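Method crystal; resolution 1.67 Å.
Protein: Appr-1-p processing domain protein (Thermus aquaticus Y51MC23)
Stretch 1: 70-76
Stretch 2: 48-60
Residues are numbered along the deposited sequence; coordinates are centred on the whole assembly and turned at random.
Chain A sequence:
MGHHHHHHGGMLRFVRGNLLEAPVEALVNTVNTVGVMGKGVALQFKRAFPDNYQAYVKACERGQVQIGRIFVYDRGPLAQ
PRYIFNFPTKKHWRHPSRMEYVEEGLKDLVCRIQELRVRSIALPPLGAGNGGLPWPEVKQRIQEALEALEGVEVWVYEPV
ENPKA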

ATOM      1  N   ILE A  70       1.549  -7.102   5.358  1.00 18.46           N
ATOM      2  CA  ILE A  70       1.693  -5.658   5.333  1.00 18.35           C
ATOM      3  C   ILE A  70       2.294  -5.186   6.630  1.00 18.55           C
ATOM      4  O   ILE A  70       1.856  -5.587   7.740  1.00 20.56           O
ATOM      5  CB  ILE A  70       0.315  -4.989   5.108  1.00 18.86           C
ATOM      6  CG1 ILE A  70      -0.146  -5.354   3.681  1.00 20.14           C
ATOM      7  CG2 ILE A  70       0.381  -3.474   5.332  1.00 18.96           C
ATOM      8  CD1 ILE A  70      -1.549  -4.995   3.343  1.00 21.74           C
ATOM      9  N   PHE A  71       3.228  -4.272   6.536  1.00 17.87           N
ATOM     10  CA  PHE A  71       3.760  -3.626   7.711  1.00 18.36           C
ATOM     11  C   PHE A  71       3.110  -2.255   7.875  1.00 17.82           C
ATOM     12  O   PHE A  71       3.301  -1.407   7.041  1.00 16.53           O
ATOM     13  CB  PHE A  71       5.265  -3.472   7.616  1.00 19.32           C
ATOM     14  CG  PHE A  71       5.841  -2.626   8.733  1.00 21.02           C
ATOM     15  CD1 PHE A  71       5.783  -3.069  10.026  1.00 22.94           C
ATOM     16  CD2 PHE A  71       6.361  -1.332   8.488  1.00 21.56           C
ATOM     17  CE1 PHE A  71       6.206  -2.269  11.083  1.00 24.54           C
ATOM     18  CE2 PHE A  71       6.831  -0.562   9.547  1.00 23.19           C
ATOM     19  CZ  PHE A  71       6.741  -1.018  10.831  1.00 24.99           C
ATOM     20  N   VAL A  72       2.321  -2.079   8.953  1.00 18.77           N
ATOM     21  CA  VAL A  72       1.613  -0.842   9.201  1.00 19.65           C
ATOM     22  C   VAL A  72       2.361   0.007  10.194  1.00 19.91           C
ATOM     23  O   VAL A  72       2.848  -0.510  11.238  1.00 22.12           O
ATOM     24  CB  VAL A  72       0.183  -1.098   9.733  1.00 21.19           C
ATOM     25  CG1 VAL A  72      -0.506   0.228  10.029  1.00 21.95           C
ATOM     26  CG2 VAL A  72      -0.631  -1.849   8.714  1.00 21.61           C
ATOM     27  N   TYR A  73       2.539   1.271   9.862  1.00 18.91           N
ATOM     28  CA  TYR A  73       3.099   2.252  10.794  1.00 20.11           C
ATOM     29  C   TYR A  73       2.005   3.251  11.206  1.00 20.31           C
ATOM     30  O   TYR A  73       1.288   3.783  10.332  1.00 19.43           O
ATOM     31  CB  TYR A  73       4.293   3.000  10.188  1.00 20.66           C
ATOM     32  CG  TYR A  73       4.928   3.991  11.123  1.00 22.38           C
ATOM     33  CD1 TYR A  73       5.653   3.553  12.268  1.00 23.28           C
ATOM     34  CD2 TYR A  73       4.725   5.376  10.976  1.00 22.65           C
ATOM     35  CE1 TYR A  73       6.220   4.460  13.127  1.00 24.88           C
ATOM     36  CE2 TYR A  73       5.304   6.272  11.850  1.00 24.62           C
ATOM     37  CZ  TYR A  73       5.994   5.820  12.944  1.00 25.63           C
ATOM     38  OH  TYR A  73       6.577   6.714  13.798  1.00 28.65           O
ATOM     39  N   ASP A  74       1.850   3.447  12.516  1.00 21.58           N
ATOM     40  CA  ASP A  74       0.874   4.368  13.072  1.00 22.47           C
ATOM     41  C   ASP A  74       1.548   5.696  13.425  1.00 23.30           C
ATOM     42  O   ASP A  74       2.398   5.761  14.330  1.00 24.21           O
ATOM     43  CB  ASP A  74       0.280   3.744  14.345  1.00 23.79           C
ATOM     44  CG  ASP A  74      -0.850   4.581  14.966  1.00 24.82           C
ATOM     45  OD1 ASP A  74      -1.190   5.659  14.466  1.00 24.19           O
ATOM     46  OD2 ASP A  74      -1.410   4.101  15.975  1.00 25.48           O
ATOM     47  N   ARG A  75       1.142   6.771  12.758  1.00 22.89           N
ATOM     48  CA  ARG A  75       1.748   8.057  13.003  1.00 23.98           C
ATOM     49  C   ARG A  75       1.112   8.738  14.208  1.00 25.52           C
ATOM     50  O   ARG A  75       1.554   9.787  14.638  1.00 27.26           O
ATOM     51  CB  ARG A  75       1.631   8.933  11.766  1.00 23.45           C
ATOM     52  CG  ARG A  75       2.320   8.357  10.528  1.00 22.53           C
ATOM     53  CD  ARG A  75       2.109   9.235   9.313  1.00 22.21           C
ATOM     54  NE  ARG A  75       2.819  10.509   9.432  1.00 23.90           N
ATOM     55  CZ  ARG A  75       2.333  11.704   9.127  1.00 24.48           C
ATOM     56  NH1 ARG A  75       3.086  12.792   9.277  1.00 26.02           N
ATOM     57  NH2 ARG A  75       1.091  11.846   8.651  1.00 24.21           N
ATOM     58  N   GLY A  76       0.067   8.144  14.737  1.00 25.98           N
ATOM     59  CA  GLY A  76      -0.572   8.670  15.937  1.00 27.85           C
ATOM     60  C   GLY A  76      -1.993   9.131  15.673  1.00 27.96           C
ATOM     61  O   GLY A  76      -2.380   9.389  14.549  1.00 26.92           O
TER
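Stretch 2 48-60: AFPDNYQAYVKAC

Stretch 2 is helical from Pro50 to Cys60, as its backbone angles (phi near -60°, psi near -40°) and an unbroken i to i+4 ladder from Tyr53 N to Phe49 O (3.1 Å) through Cys60 N to Tyr56 O (2.8 Å) establish. Phe49, at phi/psi -133/71, departs from helical geometry and occupies the N-cap position. The helix packs on strand 71-74 at a closest axial approach of 8.9 Å, with a signed crossing angle of 139°, so the two run in roughly opposing directions. The register confirms this: Phe71 CA lies 7.2 Å from Tyr56 CA, whereas Tyr73 CA lies 5.9 Å from Asn52 CA, so that moving up the strand means moving back along the helix.

Strand alternation decides what the helix meets. Phe71 and Tyr73 direct CA-to-CB toward it, Val72 and Asp74 away, and the two rings, both with chi1 in the t well, are the bumps of this surface. On the helix, Asp51, Ala55 and Ala59 point toward the strand at four-residue intervals. Two of these three are alanines, and their short side chains leave shallow places for the rings.

Phe71 rests on the later turns. Ala59 CB sits over one face of its ring, 3.8 Å from the centroid and 15° off the normal, a CH-pi contact whose closest pair is Phe71 CE1 to Ala59 CB at 3.7 Å. Further along the ring, and obliquely, Phe71 CE2 comes 3.7 Å from Ala55 C and 3.6 Å from Tyr56 N, so that the ring meets the main chain of the helix there.

Ala55 is shared by both rings, with its CB 3.9 Å from Phe71 CZ and 3.5 Å from Tyr73 CD1; the methyl sits over the gap between the two rings and touches both. Tyr73 lies along the preceding turn, where Asn52 CA stands over its face, 4.1 Å from the centroid and 24° off the normal. Near the base of the same side chain, Tyr73 CB is 3.1 Å from Asn52 OD1, a tight approach by an oxygen that is hydrogen-bonded elsewhere in the structure.

No direct hydrogen bond joins the stretches; the contacts described above are packing contacts. At the outer margin, a water bridges them, donating to Asp51 OD2 at 2.7 Å and lying 2.7 Å from Tyr73 OH. Beyond the strand, Arg75 extends its guanidinium to Phe49, whose CD1 lies over one face of that group, 3.7 Å from Arg75 NE.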

ATOM      1  N   ALA A  48       8.646  11.769   2.271  1.00 26.63           N
ATOM      2  CA  ALA A  48       7.480  12.389   2.909  1.00 27.19           C
ATOM      3  C   ALA A  48       7.301  11.893   4.317  1.00 25.68           C
ATOM      4  O   ALA A  48       6.697  12.570   5.153  1.00 26.52           O
ATOM      5  CB  ALA A  48       6.234  12.060   2.099  1.00 27.15           C
ATOM      6  N   PHE A  49       7.714  10.631   4.557  1.00 23.97           N
ATOM      7  CA  PHE A  49       7.421   9.972   5.801  1.00 23.62           C
ATOM      8  C   PHE A  49       8.643   9.282   6.389  1.00 23.92           C
ATOM      9  O   PHE A  49       8.692   8.014   6.521  1.00 22.13           O
ATOM     10  CB  PHE A  49       6.264   8.969   5.610  1.00 22.78           C
ATOM     11  CG  PHE A  49       4.986   9.602   5.145  1.00 22.62           C
ATOM     12  CD1 PHE A  49       4.211  10.364   6.007  1.00 23.18           C
ATOM     13  CD2 PHE A  49       4.527   9.405   3.846  1.00 22.55           C
ATOM     14  CE1 PHE A  49       3.054  10.971   5.555  1.00 23.20           C
ATOM     15  CE2 PHE A  49       3.357   9.955   3.400  1.00 22.95           C
ATOM     16  CZ  PHE A  49       2.599  10.749   4.268  1.00 23.32           C
ATOM     17  N   PRO A  50       9.595  10.089   6.872  1.00 25.12           N
ATOM     18  CA  PRO A  50      10.828   9.473   7.372  1.00 25.53           C
ATOM     19  C   PRO A  50      10.656   8.504   8.570  1.00 25.23           C
ATOM     20  O   PRO A  50      11.388   7.509   8.682  1.00 24.57           O
ATOM     21  CB  PRO A  50      11.713  10.668   7.739  1.00 27.68           C
ATOM     22  CG  PRO A  50      10.817  11.858   7.808  1.00 27.83           C
ATOM     23  CD  PRO A  50       9.616  11.565   6.966  1.00 26.78           C
ATOM     24  N   ASP A  51       9.759   8.806   9.499  1.00 25.22           N
ATOM     25  CA  ASP A  51       9.583   7.913  10.640  1.00 25.85           C
ATOM     26  C   ASP A  51       9.049   6.512  10.222  1.00 23.71           C
ATOM     27  O   ASP A  51       9.459   5.491  10.779  1.00 22.96           O
ATOM     28  CB  ASP A  51       8.650   8.538  11.666  1.00 27.98           C
ATOM     29  CG  ASP A  51       9.215   9.800  12.264  1.00 31.41           C
ATOM     30  OD1 ASP A  51      10.437  10.124  12.051  1.00 34.93           O
ATOM     31  OD2 ASP A  51       8.480  10.434  13.015  1.00 32.85           O
ATOM     32  N   ASN A  52       8.165   6.494   9.219  1.00 21.79           N
ATOM     33  CA  ASN A  52       7.688   5.245   8.609  1.00 20.04           C
ATOM     34  C   ASN A  52       8.842   4.503   7.984  1.00 19.89           C
ATOM     35  O   ASN A  52       8.966   3.298   8.180  1.00 19.23           O
ATOM     36  CB  ASN A  52       6.636   5.505   7.574  1.00 19.06           C
ATOM     37  CG  ASN A  52       6.180   4.264   6.865  1.00 18.42           C
ATOM     38  OD1 ASN A  52       5.516   3.410   7.422  1.00 17.70           O
ATOM     39  ND2 ASN A  52       6.620   4.135   5.598  1.00 17.33           N
ATOM     40  N   TYR A  53       9.710   5.230   7.277  1.00 20.22           N
ATOM     41  CA  TYR A  53      10.861   4.568   6.635  1.00 20.92           C
ATOM     42  C   TYR A  53      11.765   3.906   7.657  1.00 22.03           C
ATOM     43  O   TYR A  53      12.106   2.708   7.528  1.00 21.45           O
ATOM     44  CB  TYR A  53      11.642   5.571   5.808  1.00 21.70           C
ATOM     45  CG  TYR A  53      12.950   5.004   5.278  1.00 22.44           C
ATOM     46  CD1 TYR A  53      12.949   4.006   4.332  1.00 21.92           C
ATOM     47  CD2 TYR A  53      14.171   5.387   5.821  1.00 24.53           C
ATOM     48  CE1 TYR A  53      14.130   3.410   3.922  1.00 22.87           C
ATOM     49  CE2 TYR A  53      15.354   4.842   5.356  1.00 25.40           C
ATOM     50  CZ  TYR A  53      15.315   3.886   4.376  1.00 24.69           C
ATOM     51  OH  TYR A  53      16.494   3.295   3.938  1.00 25.54           O
ATOM     52  N   GLN A  54      12.086   4.618   8.736  1.00 23.74           N
ATOM     53  CA  GLN A  54      12.948   4.014   9.770  1.00 26.45           C
ATOM     54  C   GLN A  54      12.283   2.829  10.421  1.00 24.93           C
ATOM     55  O   GLN A  54      12.920   1.819  10.665  1.00 24.56           O
ATOM     56  CB  GLN A  54      13.354   5.045  10.849  1.00 30.09           C
ATOM     57  CG  GLN A  54      14.286   6.185  10.361  1.00 33.54           C
ATOM     58  CD  GLN A  54      15.576   5.738   9.635  1.00 36.14           C
ATOM     59  OE1 GLN A  54      16.151   4.675   9.904  1.00 38.53           O
ATOM     60  NE2 GLN A  54      16.055   6.593   8.730  1.00 38.96           N
ATOM     61  N   ALA A  55      10.981   2.950  10.731  1.00 23.23           N
ATOM     62  CA  ALA A  55      10.255   1.805  11.297  1.00 22.99           C
ATOM     63  C   ALA A  55      10.240   0.601  10.370  1.00 21.53           C
ATOM     64  O   ALA A  55      10.451  -0.552  10.816  1.00 22.08           O
ATOM     65  CB  ALA A  55       8.838   2.207  11.663  1.00 22.84           C
ATOM     66  N   TYR A  56      10.064   0.880   9.082  1.00 20.34           N
ATOM     67  CA  TYR A  56      10.093  -0.146   8.033  1.00 19.69           C
ATOM     68  C   TYR A  56      11.445  -0.837   7.947  1.00 20.71           C
ATOM     69  O   TYR A  56      11.537  -2.082   7.847  1.00 20.22           O
ATOM     70  CB  TYR A  56       9.707   0.470   6.700  1.00 18.88           C
ATOM     71  CG  TYR A  56      10.156  -0.299   5.487  1.00 18.36           C
ATOM     72  CD1 TYR A  56       9.400  -1.366   4.967  1.00 17.92           C
ATOM     73  CD2 TYR A  56      11.301   0.069   4.839  1.00 19.12           C
ATOM     74  CE1 TYR A  56       9.815  -2.073   3.830  1.00 18.43           C
ATOM     75  CE2 TYR A  56      11.722  -0.620   3.744  1.00 18.90           C
ATOM     76  CZ  TYR A  56      10.970  -1.643   3.196  1.00 18.63           C
ATOM     77  OH  TYR A  56      11.533  -2.331   2.066  1.00 19.21           O
ATOM     78  N   VAL A  57      12.510  -0.066   8.006  1.00 21.91           N
ATOM     79  CA  VAL A  57      13.841  -0.652   7.984  1.00 22.93           C
ATOM     80  C   VAL A  57      14.023  -1.616   9.152  1.00 23.68           C
ATOM     81  O   VAL A  57      14.501  -2.760   8.962  1.00 23.18           O
ATOM     82  CB  VAL A  57      14.938   0.403   7.985  1.00 24.74           C
ATOM     83  CG1 VAL A  57      16.295  -0.193   8.271  1.00 26.99           C
ATOM     84  CG2 VAL A  57      14.913   1.146   6.649  1.00 24.62           C
ATOM     85  N   LYS A  58      13.660  -1.181  10.362  1.00 24.43           N
ATOM     86  CA  LYS A  58      13.748  -2.045  11.509  1.00 26.47           C
ATOM     87  C   LYS A  58      12.862  -3.294  11.397  1.00 24.73           C
ATOM     88  O   LYS A  58      13.337  -4.399  11.735  1.00 25.67           O
ATOM     89  CB  LYS A  58      13.429  -1.266  12.785  1.00 29.52           C
ATOM     90  CG  LYS A  58      14.530  -0.284  13.144  1.00 33.63           C
ATOM     91  CD  LYS A  58      14.109   0.610  14.301  1.00 38.14           C
ATOM     92  CE  LYS A  58      15.191   1.632  14.658  1.00 42.24           C
ATOM     93  NZ  LYS A  58      16.252   1.016  15.515  1.00 45.81           N
ATOM     94  N   ALA A  59      11.664  -3.164  10.818  1.00 22.78           N
ATOM     95  CA  ALA A  59      10.759  -4.310  10.668  1.00 22.45           C
ATOM     96  C   ALA A  59      11.366  -5.312   9.676  1.00 22.69           C
ATOM     97  O   ALA A  59      11.290  -6.553   9.834  1.00 23.21           O
ATOM     98  CB  ALA A  59       9.409  -3.882  10.189  1.00 21.65           C
ATOM     99  N   CYS A  60      11.983  -4.775   8.634  1.00 22.76           N
ATOM    100  CA  CYS A  60      12.671  -5.689   7.679  1.00 23.65           C
ATOM    101  C   CYS A  60      13.844  -6.413   8.346  1.00 26.38           C
ATOM    102  O   CYS A  60      14.120  -7.576   8.026  1.00 26.86           O
ATOM    103  CB  CYS A  60      13.147  -4.939   6.432  1.00 23.53           C
ATOM    104  SG  CYS A  60      11.866  -4.385   5.272  1.00 22.93           S
TER
HETATM  105  O   HOH W   1       6.044   9.360  13.588  1.00 36.33           O